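Local coordinates for omega transaminase (Pseudomonas sp., PDB 5LHA), which probably transfers amino groups between amines and carbonyl compounds with a pyridoxal phosphate-type cofactor, as a fold type I class-III aminotransferase, at residues D57-L62 against G420-P425. Sequence-based numbering, arbitrary orientation.
Sequences DGVGGL and GVLVRP
In this fold type I transaminase, the turn after strand 54-57 packs on the neighbouring, parallel strand 421-426, close to the cofactor site. Val59 takes the largest share of the contact. Its CG2 sits 3.4 Å from Leu422 O and 3.6 Å from Val423 CA. Its CG1, anti to the backbone N (chi1 -160°), meets Arg424 CB and CD, each at 3.8 Å. The Arg424 chain, extended from CG to NE, crosses the Val59 side chain at about a right angle. Leu62 CD2 lies over the centre of one guanidinium face, 3.6 Å above its plane. The Arg424 side chain is about 6 Å from the bound pyridoxamine phosphate. An alanine in place of Arg424 would probably leave Leu62 CD2 without the flat group beneath it and Val59 CG1 without its contact to CD.

Gly58 runs beside the strand: its N is 3.0 Å from Leu422 O, and a side chain there would clash with that oxygen. Gly60 N bonds back to Asp57 O in the type I turn; the Asp57 carboxylate adds weak bonds, OD1 capping Gly60 N and OD2 accepting from Gly61 N. Tyr88 of the second subunit also bonds OD1, and His69 bonds OD2. Leu62 O accepts from Lys293 NZ in the cofactor pocket. Strand 429-432 flanks strand 421-426 on its other side, while Val421 rests on helix 440-457 and Val423 on helix 408-418.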
# COMPACT_ATOMS: atom_id res chain seq x y z
N ASP A 57 -32.46 -30.20 0.88
CA ASP A 57 -31.39 -29.24 0.60
C ASP A 57 -31.29 -28.27 1.76
O ASP A 57 -31.71 -27.11 1.70
CB ASP A 57 -31.65 -28.52 -0.71
CG ASP A 57 -30.46 -27.68 -1.14
OD1 ASP A 57 -29.40 -27.80 -0.51
OD2 ASP A 57 -30.60 -26.89 -2.09
N GLY A 58 -30.72 -28.76 2.86
CA GLY A 58 -30.56 -27.95 4.06
C GLY A 58 -29.61 -26.78 3.92
O GLY A 58 -29.55 -25.95 4.84
N VAL A 59 -28.86 -26.69 2.81
CA VAL A 59 -27.97 -25.57 2.55
C VAL A 59 -28.57 -24.56 1.58
O VAL A 59 -28.03 -23.45 1.45
CB VAL A 59 -26.60 -26.07 2.03
CG1 VAL A 59 -25.53 -25.03 2.20
CG2 VAL A 59 -26.20 -27.34 2.75
N GLY A 60 -29.66 -24.90 0.91
CA GLY A 60 -30.30 -23.94 0.02
C GLY A 60 -29.42 -23.53 -1.13
O GLY A 60 -29.37 -22.34 -1.48
N GLY A 61 -28.70 -24.48 -1.73
CA GLY A 61 -27.68 -24.16 -2.71
C GLY A 61 -26.45 -23.64 -2.00
O GLY A 61 -25.59 -24.41 -1.59
N LEU A 62 -26.39 -22.32 -1.82
CA LEU A 62 -25.41 -21.62 -0.98
C LEU A 62 -26.19 -20.44 -0.39
O LEU A 62 -25.96 -19.29 -0.77
CB LEU A 62 -24.18 -21.15 -1.76
CG LEU A 62 -22.99 -22.11 -1.83
CD1 LEU A 62 -21.89 -21.53 -2.72
CD2 LEU A 62 -22.45 -22.42 -0.44
N GLY A 420 -30.44 -38.24 4.85
CA GLY A 420 -31.33 -37.57 3.92
C GLY A 420 -31.35 -36.05 3.96
O GLY A 420 -32.28 -35.46 3.41
N VAL A 421 -30.37 -35.41 4.60
CA VAL A 421 -30.36 -33.96 4.72
C VAL A 421 -28.94 -33.45 4.50
O VAL A 421 -28.03 -33.79 5.26
CB VAL A 421 -30.87 -33.48 6.09
CG1 VAL A 421 -30.79 -31.97 6.18
CG2 VAL A 421 -32.30 -33.92 6.32
N LEU A 422 -28.75 -32.63 3.47
CA LEU A 422 -27.46 -32.03 3.19
C LEU A 422 -27.30 -30.75 4.01
O LEU A 422 -28.14 -29.85 3.93
CB LEU A 422 -27.29 -31.71 1.71
CG LEU A 422 -25.89 -31.18 1.35
CD1 LEU A 422 -24.79 -32.16 1.74
CD2 LEU A 422 -25.79 -30.80 -0.11
N VAL A 423 -26.25 -30.70 4.83
CA VAL A 423 -25.88 -29.52 5.61
C VAL A 423 -24.42 -29.20 5.31
O VAL A 423 -23.72 -29.96 4.64
CB VAL A 423 -26.11 -29.71 7.12
CG1 VAL A 423 -27.58 -29.99 7.38
CG2 VAL A 423 -25.26 -30.84 7.64
N ARG A 424 -23.95 -28.07 5.83
CA ARG A 424 -22.68 -27.48 5.39
C ARG A 424 -21.68 -27.30 6.52
O ARG A 424 -21.89 -26.47 7.42
CB ARG A 424 -22.97 -26.13 4.72
CG ARG A 424 -21.79 -25.52 3.99
CD ARG A 424 -22.09 -24.09 3.59
NE ARG A 424 -20.91 -23.39 3.09
CZ ARG A 424 -20.87 -22.09 2.81
NH1 ARG A 424 -21.95 -21.33 2.98
NH2 ARG A 424 -19.74 -21.54 2.37
N PRO A 425 -20.56 -28.04 6.52
CA PRO A 425 -19.49 -27.75 7.48
C PRO A 425 -18.60 -26.62 6.96
O PRO A 425 -18.16 -26.63 5.81
CB PRO A 425 -18.72 -29.07 7.57
CG PRO A 425 -18.94 -29.73 6.26
CD PRO A 425 -20.32 -29.29 5.79